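Side-chain contacts in endo-1,3-beta-glucanase (Streptomyces sioyaensis, PDB 3DGT), which probably hydrolyses internal 1,3-beta-linkages in glucans, this chain being the family 16 glycoside hydrolase catalytic domain of a longer protein: residues Trp124-Pro129 with Gln135-Val140; Met146-Gly151 with Thr185-Phe190; Tyr193-Asp198 with Glu204-Ser209. All blocks are in the same frame, centred on the assembly; numbering follows the deposited sequence.

How the contacts relate
Chemistry in these three contacts follows the structural element more than burial alone. Contact 3 is a long strand-to-strand pairing in the core, with an apolar face and a salt-bridged face. Contact 2 is also buried, but it joins two loops through an amide side chain and bridging waters. Contact 1 is only partly buried: apolar groups and one hydrogen bond hold the connection that follows strand 119-127. That strand neighbours strand 146-147, with which segment 146-151 of contact 2 begins, although contacts 1 and 2 do not touch. Contact 3 meets both: Met125 SD lies 3.7 Å from Met195 CE, and Met146 CG lies 3.6 Å from Tyr193 CD2.

Contact 1 of 3, residues Trp124-Pro129 with Gln135-Val140; sequences WMLGAP and QNWPGV
The indole of Trp137 meets Leu126 at its edge: Leu126 CD1 lies near the ring plane, 4.2 Å from Trp137 CD1, with the two side chains roughly perpendicular. One face of the indole carries Pro138 CB over its centre, placed there across a cis peptide bond. The indole is further fixed by Trp137 NE1, which hydrogen-bonds Glu142 OE1, and its ring also meets that of His160. The second flat group is the amide of Asn136. Its ND2 donates to Pro129 O at 3.2 Å, nearly straight at 161°; the oxygen lies close to the amide plane, yet the donor stands above the carbonyl plane of Pro129. Asn136 CG sits between backbone N and carbonyl carbon (chi1 48°), which brings ND2 within bonding distance of Pro129 O. An alanine here would probably leave Pro129 O without this donor and the 3-10 start at Pro129 less firmly tied to the loop. Val140 CG2 packs 3.7 Å from Pro129 CD on the same proline. Gly127 passes so close to Val140 O that a side chain would clash. The arrangement closes the connection between antiparallel strands 119-127 and 142-144 in the beta-sandwich (jelly-roll) fold of family 16.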
loop_
_atom_site.group_PDB
_atom_site.type_symbol
_atom_site.label_atom_id
_atom_site.label_comp_id
_atom_site.label_asym_id
_atom_site.label_seq_id
_atom_site.Cartn_x
_atom_site.Cartn_y
_atom_site.Cartn_z
ATOM N N TRP A 124 1.261 0.517 -0.605
ATOM C CA TRP A 124 2.364 -0.377 -0.918
ATOM C C TRP A 124 3.179 0.073 -2.124
ATOM O O TRP A 124 2.861 1.077 -2.779
ATOM C CB TRP A 124 1.847 -1.823 -1.051
ATOM C CG TRP A 124 0.740 -2.037 -2.062
ATOM C CD1 TRP A 124 -0.535 -1.548 -2.009
ATOM C CD2 TRP A 124 0.817 -2.825 -3.252
ATOM N NE1 TRP A 124 -1.253 -1.961 -3.111
ATOM C CE2 TRP A 124 -0.451 -2.765 -3.880
ATOM C CE3 TRP A 124 1.839 -3.581 -3.848
ATOM C CZ2 TRP A 124 -0.722 -3.428 -5.093
ATOM C CZ3 TRP A 124 1.566 -4.248 -5.041
ATOM C CH2 TRP A 124 0.298 -4.162 -5.653
ATOM N N MET A 125 4.256 -0.657 -2.383
ATOM C CA MET A 125 5.185 -0.325 -3.462
ATOM C C MET A 125 5.494 -1.571 -4.256
ATOM O O MET A 125 5.621 -2.656 -3.684
ATOM C CB MET A 125 6.493 0.223 -2.901
ATOM C CG MET A 125 6.359 1.537 -2.147
ATOM S SD MET A 125 7.853 1.959 -1.206
ATOM C CE MET A 125 9.073 2.301 -2.482
ATOM N N LEU A 126 5.649 -1.402 -5.565
ATOM C CA LEU A 126 6.003 -2.496 -6.454
ATOM C C LEU A 126 7.172 -2.076 -7.344
ATOM O O LEU A 126 7.245 -0.925 -7.777
ATOM C CB LEU A 126 4.765 -2.877 -7.276
ATOM C CG LEU A 126 4.615 -4.230 -7.954
ATOM C CD1 LEU A 126 5.058 -5.397 -7.066
ATOM C CD2 LEU A 126 3.159 -4.379 -8.365
ATOM N N GLY A 127 8.115 -2.987 -7.568
ATOM C CA GLY A 127 9.288 -2.662 -8.382
ATOM C C GLY A 127 8.914 -2.207 -9.777
ATOM O O GLY A 127 8.032 -2.789 -10.411
ATOM N N ALA A 128 9.611 -1.181 -10.263
ATOM C CA ALA A 128 9.309 -0.586 -11.569
ATOM C C ALA A 128 9.191 -1.594 -12.733
ATOM O O ALA A 128 8.297 -1.433 -13.572
ATOM C CB ALA A 128 10.320 0.512 -11.899
ATOM N N PRO A 129 10.084 -2.611 -12.808
ATOM C CA PRO A 129 9.929 -3.558 -13.929
ATOM C C PRO A 129 8.610 -4.318 -13.994
ATOM O O PRO A 129 8.325 -4.930 -15.027
ATOM C CB PRO A 129 11.116 -4.519 -13.752
ATOM C CG PRO A 129 12.145 -3.677 -13.009
ATOM C CD PRO A 129 11.299 -2.906 -12.024
ATOM N N GLN A 135 4.300 -9.989 -14.739
ATOM C CA GLN A 135 4.563 -11.431 -14.676
ATOM C C GLN A 135 5.817 -11.783 -13.888
ATOM O O GLN A 135 6.304 -12.920 -13.958
ATOM C CB GLN A 135 4.679 -12.006 -16.091
ATOM C CG GLN A 135 3.450 -11.761 -16.975
ATOM C CD GLN A 135 2.223 -12.558 -16.554
ATOM O OE1 GLN A 135 2.292 -13.459 -15.712
ATOM N NE2 GLN A 135 1.079 -12.224 -17.148
ATOM N N ASN A 136 6.335 -10.811 -13.139
ATOM C CA ASN A 136 7.616 -10.972 -12.444
ATOM C C ASN A 136 7.527 -10.822 -10.922
ATOM O O ASN A 136 8.499 -10.441 -10.271
ATOM C CB ASN A 136 8.690 -10.046 -13.046
ATOM C CG ASN A 136 8.210 -8.604 -13.220
ATOM O OD1 ASN A 136 7.138 -8.233 -12.760
ATOM N ND2 ASN A 136 9.017 -7.789 -13.895
ATOM N N TRP A 137 6.365 -11.154 -10.360
ATOM C CA TRP A 137 6.174 -11.224 -8.908
ATOM C C TRP A 137 6.541 -12.621 -8.396
ATOM O O TRP A 137 6.168 -13.610 -9.021
ATOM C CB TRP A 137 4.708 -10.927 -8.560
ATOM C CG TRP A 137 4.461 -10.702 -7.089
ATOM C CD1 TRP A 137 4.432 -9.495 -6.440
ATOM C CD2 TRP A 137 4.230 -11.704 -6.082
ATOM N NE1 TRP A 137 4.196 -9.683 -5.100
ATOM C CE2 TRP A 137 4.070 -11.025 -4.851
ATOM C CE3 TRP A 137 4.140 -13.104 -6.100
ATOM C CZ2 TRP A 137 3.818 -11.703 -3.650
ATOM C CZ3 TRP A 137 3.894 -13.772 -4.909
ATOM C CH2 TRP A 137 3.743 -13.068 -3.700
ATOM N N PRO A 138 7.219 -12.719 -7.230
ATOM C CA PRO A 138 7.665 -11.663 -6.319
ATOM C C PRO A 138 9.087 -11.186 -6.558
ATOM O O PRO A 138 9.566 -10.330 -5.824
ATOM C CB PRO A 138 7.591 -12.366 -4.962
ATOM C CG PRO A 138 8.054 -13.766 -5.288
ATOM C CD PRO A 138 7.531 -14.056 -6.676
ATOM N N GLY A 139 9.759 -11.722 -7.576
ATOM C CA GLY A 139 11.185 -11.446 -7.765
ATOM C C GLY A 139 11.491 -9.968 -7.926
ATOM O O GLY A 139 12.557 -9.497 -7.538
ATOM N N VAL A 140 10.546 -9.230 -8.504
ATOM C CA VAL A 140 10.722 -7.802 -8.793
ATOM C C VAL A 140 10.701 -6.929 -7.530
ATOM O O VAL A 140 11.138 -5.768 -7.559
ATOM C CB VAL A 140 9.638 -7.331 -9.804
ATOM C CG1 VAL A 140 8.259 -7.262 -9.143
ATOM C CG2 VAL A 140 10.005 -5.998 -10.431
#

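Contact 2 of 3, residues Met146-Gly151 with Thr185-Phe190; sequences MENVQG and TCQSGF. Unlike the reference sequence in segment 185-190: Gln187 (reference His), Phe190 (reference Leu).
Gln187 reaches across to Gly151 and Asn148, and its route can be followed atom by atom. From CB the chain runs to CG, which lies anti to the carbonyl carbon (chi1 -77°) and 3.8 Å from Gly151 O. A bend at chi2 (70°) then lays the amide against the Gly151 peptide, with Gln187 CD 3.4 Å from Gly151 O. This is packing: Gln187 NE2 is close to the same oxygen, but at an angle too poor for a hydrogen bond. At the tip the two amide atoms part. Gln187 OE1 accepts from a water at 2.8 Å, and that water also donates to Gly151 O at 2.9 Å, so the two oxygens are joined through a shared donor. Gln187 NE2 gives a hydrogen bond to Leu152 O and another, of 3.1 Å, to a second water, whose link to Asn148 OD1 is weak. The amides of Asn148 and Gln187 approach from opposite directions with planes 46° apart, and Asn148 ND2 donates to Lys154 O. Gln187, where the reference sequence has histidine, is thus held by a direct bond and two waters. Within segment 185-190, Thr185 O accepts from both Ser188 N and Ser188 OG, folding the segment into a turn, while Cys186 is tied to Cys181 by a disulfide. Met108 packs against Asn148, Cys186 and Gln187. The whole is a water-mediated junction of loops: the one leaving strand 146-147 meets the disulfide-bearing one that precedes strand 191-198 in this family 16 sandwich.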
loop_
_atom_site.group_PDB
_atom_site.type_symbol
_atom_site.label_atom_id
_atom_site.label_comp_id
_atom_site.label_asym_id
_atom_site.label_seq_id
_atom_site.Cartn_x
_atom_site.Cartn_y
_atom_site.Cartn_z
ATOM N N MET A 146 1.573 -0.647 4.483
ATOM C CA MET A 146 0.410 -0.890 5.318
ATOM C C MET A 146 -0.531 -1.830 4.579
ATOM O O MET A 146 -0.898 -1.568 3.432
ATOM C CB MET A 146 -0.310 0.426 5.650
ATOM C CG MET A 146 -1.573 0.294 6.539
ATOM S SD MET A 146 -3.070 -0.438 5.773
ATOM C CE MET A 146 -3.397 0.753 4.478
ATOM N N GLU A 147 -0.900 -2.926 5.232
ATOM C CA GLU A 147 -2.055 -3.719 4.836
ATOM C C GLU A 147 -2.877 -3.976 6.081
ATOM O O GLU A 147 -2.351 -3.988 7.196
ATOM C CB GLU A 147 -1.658 -5.062 4.233
ATOM C CG GLU A 147 -1.019 -4.985 2.873
ATOM C CD GLU A 147 -0.723 -6.361 2.347
ATOM O OE1 GLU A 147 0.284 -6.944 2.784
ATOM O OE2 GLU A 147 -1.502 -6.874 1.518
ATOM N N ASN A 148 -4.166 -4.194 5.879
ATOM C CA ASN A 148 -5.074 -4.532 6.958
ATOM C C ASN A 148 -6.230 -5.336 6.398
ATOM O O ASN A 148 -6.575 -5.208 5.218
ATOM C CB ASN A 148 -5.588 -3.262 7.634
ATOM C CG ASN A 148 -6.737 -3.534 8.590
ATOM O OD1 ASN A 148 -7.902 -3.342 8.238
ATOM N ND2 ASN A 148 -6.415 -3.996 9.806
ATOM N N VAL A 149 -6.836 -6.153 7.249
ATOM C CA VAL A 149 -8.071 -6.839 6.882
ATOM C C VAL A 149 -9.062 -6.814 8.030
ATOM O O VAL A 149 -8.676 -6.693 9.200
ATOM C CB VAL A 149 -7.841 -8.315 6.414
ATOM C CG1 VAL A 149 -7.050 -8.366 5.116
ATOM C CG2 VAL A 149 -7.150 -9.150 7.514
ATOM N N GLN A 150 -10.345 -6.898 7.673
ATOM C CA GLN A 150 -11.418 -7.208 8.626
ATOM C C GLN A 150 -11.693 -6.121 9.664
ATOM O O GLN A 150 -12.337 -6.386 10.681
ATOM C CB GLN A 150 -11.161 -8.557 9.343
ATOM C CG GLN A 150 -10.759 -9.753 8.452
ATOM C CD GLN A 150 -11.741 -10.031 7.333
ATOM O OE1 GLN A 150 -11.898 -9.231 6.409
ATOM N NE2 GLN A 150 -12.403 -11.185 7.404
ATOM N N GLY A 151 -11.231 -4.899 9.400
ATOM C CA GLY A 151 -11.355 -3.797 10.358
ATOM C C GLY A 151 -10.671 -4.044 11.687
ATOM O O GLY A 151 -11.022 -3.421 12.702
ATOM N N THR A 185 -7.014 3.217 17.725
ATOM C CA THR A 185 -7.115 2.161 16.712
ATOM C C THR A 185 -6.810 2.697 15.325
ATOM O O THR A 185 -7.016 3.875 15.048
ATOM C CB THR A 185 -8.501 1.489 16.651
ATOM O OG1 THR A 185 -9.458 2.397 16.086
ATOM C CG2 THR A 185 -8.932 1.001 18.032
ATOM N N CYS A 186 -6.349 1.813 14.447
ATOM C CA CYS A 186 -6.079 2.176 13.065
ATOM C C CYS A 186 -7.321 2.699 12.347
ATOM O O CYS A 186 -7.213 3.517 11.426
ATOM C CB CYS A 186 -5.506 0.978 12.299
ATOM S SG CYS A 186 -4.090 0.153 13.079
ATOM N N GLN A 187 -8.491 2.228 12.774
ATOM C CA GLN A 187 -9.775 2.578 12.157
ATOM C C GLN A 187 -10.326 3.918 12.632
ATOM O O GLN A 187 -11.130 4.558 11.935
ATOM C CB GLN A 187 -10.803 1.490 12.471
ATOM C CG GLN A 187 -10.654 0.225 11.642
ATOM C CD GLN A 187 -9.409 -0.570 12.000
ATOM O OE1 GLN A 187 -8.950 -0.559 13.149
ATOM N NE2 GLN A 187 -8.854 -1.265 11.016
ATOM N N SER A 188 -9.904 4.342 13.820
ATOM C CA SER A 188 -10.507 5.501 14.475
ATOM C C SER A 188 -10.130 6.856 13.883
ATOM O O SER A 188 -10.872 7.837 14.044
ATOM C CB SER A 188 -10.168 5.492 15.964
ATOM O OG SER A 188 -8.800 5.773 16.199
ATOM N N GLY A 189 -8.980 6.916 13.216
ATOM C CA GLY A 189 -8.445 8.187 12.734
ATOM C C GLY A 189 -7.109 7.982 12.058
ATOM O O GLY A 189 -6.740 6.855 11.704
ATOM N N PHE A 190 -6.385 9.084 11.881
ATOM C CA PHE A 190 -5.128 9.057 11.145
ATOM C C PHE A 190 -4.000 8.381 11.902
ATOM O O PHE A 190 -3.864 8.536 13.113
ATOM C CB PHE A 190 -4.703 10.473 10.759
ATOM C CG PHE A 190 -5.589 11.111 9.735
ATOM C CD1 PHE A 190 -5.643 10.619 8.435
ATOM C CD2 PHE A 190 -6.353 12.221 10.061
ATOM C CE1 PHE A 190 -6.464 11.217 7.479
ATOM C CE2 PHE A 190 -7.169 12.835 9.108
ATOM C CZ PHE A 190 -7.227 12.323 7.816
HETATM O O HOH W 1 -10.295 -1.057 8.326
HETATM O O HOH W 2 -10.590 -1.708 15.043
#

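Contact 3 of 3, residues Tyr193-Asp198 with Glu204-Ser209; sequences YTMEWD and EAIRFS
Arg207 NH1 lies between two carboxylates and donates to Asp198 OD2 at 2.9 Å. That bond is almost straight (174°), runs in the guanidinium plane and meets OD2 on its anti side. The modelled 2.5 Å from Arg207 NH1 to Glu196 OE2 is shorter than usual, so its exact length is doubtful, although the salt bridge is clear. Both carboxylates come to the guanidinium edge but stand steeply to its plane, that of Glu196 at 86°. Glu196 and Arg207 lie side by side, and Arg207 CG, between backbone N and carbonyl carbon (chi1 50°), packs on Glu196 CB before the chain bends at chi3 to reach the acids. A second shell steadies them: Glu196 OE1 forms a salt bridge with Arg101 NE, and Asp198 OD1 is bonded to Ser200 OG.

The other face is apolar. Met195 CG touches Phe208 CE1 at 3.6 Å, and Met195 SD touches Ile206 CG2 at 3.7 Å. Ile206 runs alongside Trp197, with CD1 over one face of the indole, whose ring also meets that of Phe236. At the indole edge a water lying in its plane accepts from Trp197 NE1 at 2.9 Å and donates to Glu204 OE1 at 2.7 Å; Trp228 NE1 also bonds that carboxylate oxygen.

Between the two faces, six backbone hydrogen bonds join the pairs Thr194-Ser209, Glu196-Arg207 and Asp198-Ala205. Strand 99-107 pairs with 191-198, and strand 213-219 with 205-210. This is an antiparallel beta hairpin, with one polar, salt-bridged face and one apolar face, in the jelly-roll sandwich of family 16.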
loop_
_atom_site.group_PDB
_atom_site.type_symbol
_atom_site.label_atom_id
_atom_site.label_comp_id
_atom_site.label_asym_id
_atom_site.label_seq_id
_atom_site.Cartn_x
_atom_site.Cartn_y
_atom_site.Cartn_z
ATOM N N TYR A 193 2.208 5.711 8.273
ATOM C CA TYR A 193 2.820 4.434 7.900
ATOM C C TYR A 193 4.014 4.729 7.023
ATOM O O TYR A 193 3.880 5.394 5.999
ATOM C CB TYR A 193 1.794 3.562 7.159
ATOM C CG TYR A 193 0.559 3.307 7.996
ATOM C CD1 TYR A 193 -0.523 4.184 7.960
ATOM C CD2 TYR A 193 0.480 2.204 8.839
ATOM C CE1 TYR A 193 -1.637 3.975 8.748
ATOM C CE2 TYR A 193 -0.629 1.988 9.631
ATOM C CZ TYR A 193 -1.684 2.864 9.569
ATOM O OH TYR A 193 -2.780 2.617 10.357
ATOM N N THR A 194 5.179 4.231 7.427
ATOM C CA THR A 194 6.443 4.667 6.827
ATOM C C THR A 194 7.359 3.496 6.512
ATOM O O THR A 194 7.479 2.551 7.298
ATOM C CB THR A 194 7.196 5.625 7.788
ATOM O OG1 THR A 194 6.303 6.653 8.230
ATOM C CG2 THR A 194 8.404 6.274 7.112
ATOM N N MET A 195 7.996 3.576 5.351
ATOM C CA MET A 195 9.037 2.646 4.956
ATOM C C MET A 195 10.311 3.461 4.790
ATOM O O MET A 195 10.327 4.424 4.021
ATOM C CB MET A 195 8.638 1.984 3.635
ATOM C CG MET A 195 9.561 0.873 3.126
ATOM S SD MET A 195 11.154 1.443 2.469
ATOM C CE MET A 195 10.647 2.550 1.165
ATOM N N GLU A 196 11.354 3.104 5.546
ATOM C CA GLU A 196 12.676 3.673 5.329
ATOM C C GLU A 196 13.589 2.640 4.671
ATOM O O GLU A 196 13.762 1.528 5.171
ATOM C CB GLU A 196 13.303 4.211 6.619
ATOM C CG GLU A 196 14.728 4.734 6.398
ATOM C CD GLU A 196 15.378 5.254 7.653
ATOM O OE1 GLU A 196 14.982 6.329 8.132
ATOM O OE2 GLU A 196 16.309 4.602 8.148
ATOM N N TRP A 197 14.150 3.039 3.536
ATOM C CA TRP A 197 15.020 2.211 2.729
ATOM C C TRP A 197 16.415 2.793 2.920
ATOM O O TRP A 197 16.708 3.909 2.466
ATOM C CB TRP A 197 14.547 2.333 1.289
ATOM C CG TRP A 197 15.245 1.540 0.211
ATOM C CD1 TRP A 197 16.392 0.790 0.297
ATOM C CD2 TRP A 197 14.841 1.506 -1.156
ATOM N NE1 TRP A 197 16.698 0.259 -0.947
ATOM C CE2 TRP A 197 15.760 0.695 -1.850
ATOM C CE3 TRP A 197 13.767 2.074 -1.858
ATOM C CZ2 TRP A 197 15.643 0.446 -3.220
ATOM C CZ3 TRP A 197 13.654 1.835 -3.216
ATOM C CH2 TRP A 197 14.580 1.020 -3.879
ATOM N N ASP A 198 17.252 2.040 3.630
ATOM C CA ASP A 198 18.543 2.512 4.118
ATOM C C ASP A 198 19.687 1.857 3.345
ATOM O O ASP A 198 20.006 0.681 3.553
ATOM C CB ASP A 198 18.643 2.205 5.617
ATOM C CG ASP A 198 19.855 2.819 6.272
ATOM O OD1 ASP A 198 20.730 3.331 5.544
ATOM O OD2 ASP A 198 19.932 2.787 7.525
ATOM N N GLU A 204 22.364 -3.609 3.772
ATOM C CA GLU A 204 21.286 -2.657 3.512
ATOM C C GLU A 204 20.038 -3.109 4.252
ATOM O O GLU A 204 19.846 -4.303 4.483
ATOM C CB GLU A 204 21.020 -2.539 2.010
ATOM C CG GLU A 204 22.128 -1.818 1.253
ATOM C CD GLU A 204 21.775 -1.553 -0.204
ATOM O OE1 GLU A 204 20.897 -2.249 -0.749
ATOM O OE2 GLU A 204 22.394 -0.656 -0.818
ATOM N N ALA A 205 19.207 -2.150 4.639
ATOM C CA ALA A 205 18.024 -2.467 5.433
ATOM C C ALA A 205 16.811 -1.691 4.983
ATOM O O ALA A 205 16.917 -0.575 4.473
ATOM C CB ALA A 205 18.287 -2.203 6.909
ATOM N N ILE A 206 15.659 -2.309 5.185
ATOM C CA ILE A 206 14.371 -1.657 4.987
ATOM C C ILE A 206 13.616 -1.750 6.319
ATOM O O ILE A 206 13.513 -2.833 6.909
ATOM C CB ILE A 206 13.611 -2.282 3.794
ATOM C CG1 ILE A 206 14.340 -1.890 2.494
ATOM C CG2 ILE A 206 12.125 -1.854 3.790
ATOM C CD1 ILE A 206 13.887 -2.635 1.240
ATOM N N ARG A 207 13.145 -0.610 6.827
ATOM C CA ARG A 207 12.435 -0.590 8.107
ATOM C C ARG A 207 11.037 -0.043 7.937
ATOM O O ARG A 207 10.852 1.022 7.347
ATOM C CB ARG A 207 13.183 0.199 9.199
ATOM C CG ARG A 207 13.661 1.591 8.836
ATOM C CD ARG A 207 14.709 2.108 9.829
ATOM N NE ARG A 207 15.817 1.170 9.959
ATOM C CZ ARG A 207 17.037 1.337 9.446
ATOM N NH1 ARG A 207 17.363 2.438 8.785
ATOM N NH2 ARG A 207 17.940 0.389 9.614
ATOM N N PHE A 208 10.060 -0.790 8.444
ATOM C CA PHE A 208 8.664 -0.368 8.414
ATOM C C PHE A 208 8.226 0.102 9.786
ATOM O O PHE A 208 8.502 -0.567 10.798
ATOM C CB PHE A 208 7.758 -1.520 7.996
ATOM C CG PHE A 208 8.042 -2.064 6.619
ATOM C CD1 PHE A 208 7.473 -1.475 5.490
ATOM C CD2 PHE A 208 8.844 -3.187 6.453
ATOM C CE1 PHE A 208 7.718 -2.005 4.226
ATOM C CE2 PHE A 208 9.085 -3.720 5.186
ATOM C CZ PHE A 208 8.525 -3.126 4.075
ATOM N N SER A 209 7.548 1.248 9.809
ATOM C CA SER A 209 7.074 1.840 11.060
ATOM C C SER A 209 5.636 2.329 10.975
ATOM O O SER A 209 5.108 2.578 9.888
ATOM C CB SER A 209 7.994 2.980 11.491
ATOM O OG SER A 209 8.118 3.962 10.481
HETATM O O HOH W 3 18.723 -1.523 -2.108
#